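Local coordinates for protein sulfate adenylyltransferase, adenylylsulfate kinase (Thiobacillus denitrificans, PDB 3CR8) that phosphorylates adenosine 5'-phosphosulfate with ATP to form 3'-phosphoadenylyl sulfate, working as a hexamer of subunits that also carry an ATP-sulfurylase-like region, at residues Ile166-Ala171 against Phe256-Leu261; Glu191-Leu196 against Ala226-Leu231. All coordinates share one frame; numbering follows the deposited sequence.

In the fold
Both contacts lie in the ATP-sulfurylase-like part of the chain and belong to one five-stranded parallel sheet, of strand order 3-2-1-4-5, with centres about 10 Å apart. Contact 1 pairs strand 166-169 with strand 260-262; contact 2 pairs strand 193-196 with strand 229-231, at one edge of the sheet within this chain, and in sequence it falls wholly between the two segments of contact 1. Strands 166-169 and 193-196 are neighbours, probably joined by hydrogen bonds from Leu195 N to Ile167 O (2.8 Å) and from Trp169 N to Leu195 O (2.8 Å). Leu195 CD2 also packs on Cys258 SG at 3.6 Å. The predicted ATP-binding residues Gly376-Ser383 lie away from both contacts, in the kinase region.

Contact 1: residues Ile166-Ala171 against Phe256-Leu261; sequences IIAWQA and FGCSLL
Ile166 O is the best-held polar atom, with two backbone N-H groups from the opposing segment directed at it. Leu260 N donates from 3.1 Å, standing above the carbonyl plane, and Ser259 N adds a weak bond bent to 134° at the hydrogen. One step along, Ala168 N returns a straighter bond to Leu260 O at 2.9 Å. Ile167 therefore pairs with Leu260 and Ala168 with Leu261 in parallel register, the pattern of adjoining strands at the middle of a Rossmann-like sheet.

Side chains divide between the two faces. Ile167 and Leu260 share one: Ile167 places CG2 anti to its backbone N, and that methyl meets Leu260 CB at 4.0 Å as the two chains cross obliquely. On the face bearing Ala168 and Leu261, the Ala168 methyl lies 3.5 Å from Cys258 SG, which is turned beside its own backbone N (chi1 -50°). Leu261 turns CD2 toward Ala168, closest to its carbonyl O and 4.1 Å from its CB. The same CD2 is met by Gln170, whose extended chain crosses Leu261 at about a right angle. Its CD is 4.0 Å from the methyl, with OE1 and NE2 almost equally distant, so the methyl touches the amide group as a whole, in van der Waals contact; OE1 also has a weak hydrogen bond to Arg249.

Gly257, with phi 120°, closes helix 244-256 in a Schellman motif and turns the chain into the strand. That helix covers Leu261 and Gln170, whereas helix 177-189 packs on Ile167 across the sheet and Phe158 of helix 151-160 touches Ile166. Strand 193-196 borders the other edge of strand 166-169, making strand 166-169 the central member of the five.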
loop_
_atom_site.group_PDB
_atom_site.type_symbol
_atom_site.label_atom_id
_atom_site.label_comp_id
_atom_site.label_asym_id
_atom_site.label_seq_id
_atom_site.Cartn_x
_atom_site.Cartn_y
_atom_site.Cartn_z
ATOM N N ILE A 166 20.521 6.763 36.062
ATOM C CA ILE A 166 20.668 6.785 34.604
ATOM C C ILE A 166 21.697 5.778 34.090
ATOM O O ILE A 166 22.876 5.823 34.469
ATOM C CB ILE A 166 21.059 8.205 34.125
ATOM C CG1 ILE A 166 20.060 9.250 34.636
ATOM C CG2 ILE A 166 21.139 8.265 32.632
ATOM C CD1 ILE A 166 20.549 10.685 34.518
ATOM N N ILE A 167 21.232 4.873 33.224
ATOM C CA ILE A 167 22.118 4.034 32.431
ATOM C C ILE A 167 22.582 4.817 31.207
ATOM O O ILE A 167 21.778 5.451 30.515
ATOM C CB ILE A 167 21.399 2.795 31.901
ATOM C CG1 ILE A 167 20.379 2.301 32.898
ATOM C CG2 ILE A 167 22.387 1.683 31.536
ATOM C CD1 ILE A 167 19.772 0.995 32.474
ATOM N N ALA A 168 23.877 4.738 30.930
ATOM C CA ALA A 168 24.441 5.334 29.734
ATOM C C ALA A 168 24.884 4.250 28.784
ATOM O O ALA A 168 25.324 3.185 29.214
ATOM C CB ALA A 168 25.605 6.213 30.088
ATOM N N TRP A 169 24.750 4.534 27.497
ATOM C CA TRP A 169 25.216 3.653 26.445
ATOM C C TRP A 169 26.062 4.570 25.561
ATOM O O TRP A 169 25.548 5.508 24.937
ATOM C CB TRP A 169 24.015 3.057 25.692
ATOM C CG TRP A 169 24.372 2.297 24.479
ATOM C CD1 TRP A 169 24.593 2.795 23.226
ATOM C CD2 TRP A 169 24.531 0.889 24.384
ATOM N NE1 TRP A 169 24.891 1.772 22.359
ATOM C CE2 TRP A 169 24.869 0.597 23.049
ATOM C CE3 TRP A 169 24.419 -0.149 25.292
ATOM C CZ2 TRP A 169 25.098 -0.687 22.614
ATOM C CZ3 TRP A 169 24.651 -1.429 24.852
ATOM C CH2 TRP A 169 24.983 -1.689 23.526
ATOM N N GLN A 170 27.368 4.331 25.558
ATOM C CA GLN A 170 28.293 5.198 24.856
ATOM C C GLN A 170 28.661 4.650 23.497
ATOM O O GLN A 170 29.813 4.338 23.242
ATOM C CB GLN A 170 29.540 5.410 25.704
ATOM C CG GLN A 170 29.399 6.584 26.682
ATOM C CD GLN A 170 30.216 6.446 27.979
ATOM O OE1 GLN A 170 31.202 5.716 28.054
ATOM N NE2 GLN A 170 29.794 7.159 29.001
ATOM N N ALA A 171 27.673 4.561 22.614
ATOM C CA ALA A 171 27.817 3.864 21.338
ATOM C C ALA A 171 29.015 4.294 20.501
ATOM O O ALA A 171 29.380 5.467 20.482
ATOM C CB ALA A 171 26.549 3.997 20.531
ATOM N N PHE A 256 29.310 12.883 33.700
ATOM C CA PHE A 256 28.142 13.352 32.957
ATOM C C PHE A 256 26.800 13.186 33.719
ATOM O O PHE A 256 25.775 13.760 33.345
ATOM C CB PHE A 256 28.074 12.653 31.607
ATOM C CG PHE A 256 28.861 13.339 30.521
ATOM C CD1 PHE A 256 28.297 14.371 29.803
ATOM C CD2 PHE A 256 30.158 12.927 30.201
ATOM C CE1 PHE A 256 29.003 14.992 28.799
ATOM C CE2 PHE A 256 30.859 13.551 29.210
ATOM C CZ PHE A 256 30.283 14.591 28.509
ATOM N N GLY A 257 26.810 12.409 34.795
ATOM C CA GLY A 257 25.621 12.228 35.600
ATOM C C GLY A 257 25.162 10.776 35.687
ATOM O O GLY A 257 24.247 10.445 36.446
ATOM N N CYS A 258 25.784 9.891 34.920
ATOM C CA CYS A 258 25.288 8.531 34.861
ATOM C C CYS A 258 25.832 7.678 35.989
ATOM O O CYS A 258 27.011 7.766 36.336
ATOM C CB CYS A 258 25.668 7.914 33.525
ATOM S SG CYS A 258 25.228 8.965 32.238
ATOM N N SER A 259 24.980 6.824 36.539
ATOM C CA SER A 259 25.421 5.896 37.578
ATOM C C SER A 259 25.486 4.433 37.094
ATOM O O SER A 259 25.825 3.526 37.865
ATOM C CB SER A 259 24.536 6.034 38.829
ATOM O OG SER A 259 23.182 5.722 38.555
ATOM N N LEU A 260 25.149 4.217 35.823
ATOM C CA LEU A 260 25.265 2.899 35.211
ATOM C C LEU A 260 25.873 3.007 33.804
ATOM O O LEU A 260 25.674 3.991 33.097
ATOM C CB LEU A 260 23.905 2.195 35.181
ATOM C CG LEU A 260 23.317 1.859 36.553
ATOM C CD1 LEU A 260 22.249 2.857 36.963
ATOM C CD2 LEU A 260 22.757 0.441 36.582
ATOM N N LEU A 261 26.629 2.004 33.394
ATOM C CA LEU A 261 27.274 2.055 32.094
ATOM C C LEU A 261 27.154 0.684 31.419
ATOM O O LEU A 261 27.410 -0.355 32.029
ATOM C CB LEU A 261 28.737 2.409 32.276
ATOM C CG LEU A 261 29.425 3.241 31.213
ATOM C CD1 LEU A 261 30.720 2.555 30.851
ATOM C CD2 LEU A 261 28.536 3.380 30.010
#

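Contact 2: residues Glu191-Leu196 against Ala226-Leu231; sequences EANLLL and AATTQL
Strands 193-196 and 229-231 are the two parallel arms of a beta-alpha-beta crossover whose connecting element is helix 210-220; their short axes differ in direction by 17°. On the face carrying Leu195 and Gln230, Leu195 holds CG anti to its backbone N (chi1 174°). This brings CD1 obliquely across the neighbouring strand to Gln230 CB, 3.8 Å away. Gln230 bends at chi2 and carries its amide away from Leu195, its side chain touching Leu157 and Arg161, while Leu195 packs on Leu154 and Phe158 of helix 151-160.

The face bearing Leu194, Leu196, Thr229 and Leu231 is knitted differently. Leu196 turns CG beside its backbone N, so that CD1 runs diagonally to Thr229 CG2 at 3.9 Å. Thr229 has that methyl anti to its own N, and its OG1 is hydrogen-bonded to Pro225 O. Leu231 sends CD1 alongside Leu196 CB, also at 3.9 Å, and rests on Phe217 and Leu218 of the crossover helix.

At the start of the pair, Gln531 of a second subunit donates to Ala227 O. Three backbone bonds fix the register, the first two running from Leu194 N to Thr228 O and from Gln230 N to Leu194 O. In the third, Leu196 N lies 2.7 Å from Gln230 O, nearly along its C=O axis (C=O...N angle 173°).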
loop_
_atom_site.group_PDB
_atom_site.type_symbol
_atom_site.label_atom_id
_atom_site.label_comp_id
_atom_site.label_asym_id
_atom_site.label_seq_id
_atom_site.Cartn_x
_atom_site.Cartn_y
_atom_site.Cartn_z
ATOM N N GLU A 191 15.422 0.077 37.012
ATOM C CA GLU A 191 14.593 1.245 37.278
ATOM C C GLU A 191 15.348 2.539 36.956
ATOM O O GLU A 191 15.434 3.468 37.793
ATOM C CB GLU A 191 14.113 1.246 38.730
ATOM C CG GLU A 191 13.181 0.073 39.077
ATOM C CD GLU A 191 12.595 0.176 40.476
ATOM O OE1 GLU A 191 12.121 1.274 40.853
ATOM O OE2 GLU A 191 12.611 -0.845 41.197
ATOM N N ALA A 192 15.878 2.586 35.730
ATOM C CA ALA A 192 16.723 3.688 35.287
ATOM C C ALA A 192 16.242 4.365 34.000
ATOM O O ALA A 192 15.583 3.736 33.155
ATOM C CB ALA A 192 18.166 3.201 35.128
ATOM N N ASN A 193 16.572 5.652 33.877
ATOM C CA ASN A 193 16.446 6.373 32.609
ATOM C C ASN A 193 17.625 6.031 31.704
ATOM O O ASN A 193 18.640 5.520 32.176
ATOM C CB ASN A 193 16.357 7.878 32.836
ATOM C CG ASN A 193 15.266 8.259 33.839
ATOM O OD1 ASN A 193 14.166 8.654 33.456
ATOM N ND2 ASN A 193 15.572 8.140 35.129
ATOM N N LEU A 194 17.486 6.275 30.405
ATOM C CA LEU A 194 18.485 5.819 29.452
ATOM C C LEU A 194 19.056 6.987 28.708
ATOM O O LEU A 194 18.307 7.845 28.217
ATOM C CB LEU A 194 17.873 4.849 28.449
ATOM C CG LEU A 194 18.812 4.388 27.342
ATOM C CD1 LEU A 194 19.908 3.550 27.938
ATOM C CD2 LEU A 194 18.052 3.624 26.263
ATOM N N LEU A 195 20.390 6.999 28.638
ATOM C CA LEU A 195 21.153 8.000 27.906
ATOM C C LEU A 195 21.900 7.358 26.716
ATOM O O LEU A 195 22.817 6.534 26.881
ATOM C CB LEU A 195 22.122 8.729 28.846
ATOM C CG LEU A 195 23.074 9.701 28.138
ATOM C CD1 LEU A 195 22.278 10.856 27.538
ATOM C CD2 LEU A 195 24.144 10.238 29.046
ATOM N N LEU A 196 21.491 7.715 25.507
ATOM C CA LEU A 196 22.224 7.281 24.323
ATOM C C LEU A 196 23.306 8.309 24.108
ATOM O O LEU A 196 23.019 9.502 23.844
ATOM C CB LEU A 196 21.284 7.230 23.126
ATOM C CG LEU A 196 20.080 6.299 23.333
ATOM C CD1 LEU A 196 19.065 6.441 22.220
ATOM C CD2 LEU A 196 20.561 4.855 23.431
ATOM N N ALA A 226 10.002 8.482 25.117
ATOM C CA ALA A 226 10.459 9.840 25.243
ATOM C C ALA A 226 10.786 10.246 26.682
ATOM O O ALA A 226 11.804 10.907 26.946
ATOM C CB ALA A 226 9.434 10.787 24.620
ATOM N N ALA A 227 9.920 9.858 27.612
ATOM C CA ALA A 227 10.035 10.283 29.019
ATOM C C ALA A 227 11.129 9.525 29.764
ATOM O O ALA A 227 11.313 9.704 30.959
ATOM C CB ALA A 227 8.697 10.093 29.747
ATOM N N THR A 228 11.856 8.680 29.051
ATOM C CA THR A 228 12.770 7.759 29.687
ATOM C C THR A 228 14.161 7.705 29.015
ATOM O O THR A 228 15.090 7.058 29.511
ATOM C CB THR A 228 12.103 6.392 29.687
ATOM O OG1 THR A 228 11.563 6.154 30.992
ATOM C CG2 THR A 228 13.094 5.262 29.264
ATOM N N THR A 229 14.308 8.422 27.907
ATOM C CA THR A 229 15.476 8.285 27.073
ATOM C C THR A 229 15.959 9.672 26.782
ATOM O O THR A 229 15.148 10.578 26.751
ATOM C CB THR A 229 15.088 7.608 25.759
ATOM O OG1 THR A 229 14.390 6.388 26.056
ATOM C CG2 THR A 229 16.326 7.324 24.914
ATOM N N GLN A 230 17.272 9.815 26.597
ATOM C CA GLN A 230 17.924 11.053 26.174
ATOM C C GLN A 230 18.996 10.760 25.187
ATOM O O GLN A 230 19.700 9.749 25.340
ATOM C CB GLN A 230 18.597 11.745 27.357
ATOM C CG GLN A 230 17.837 12.964 27.842
ATOM C CD GLN A 230 17.837 14.064 26.795
ATOM O OE1 GLN A 230 16.905 14.865 26.704
ATOM N NE2 GLN A 230 18.877 14.083 25.984
ATOM N N LEU A 231 19.136 11.625 24.177
ATOM C CA LEU A 231 20.255 11.507 23.215
ATOM C C LEU A 231 21.223 12.675 23.396
ATOM O O LEU A 231 20.817 13.815 23.561
ATOM C CB LEU A 231 19.772 11.427 21.764
ATOM C CG LEU A 231 20.849 11.453 20.670
ATOM C CD1 LEU A 231 21.662 10.176 20.610
ATOM C CD2 LEU A 231 20.209 11.708 19.325
#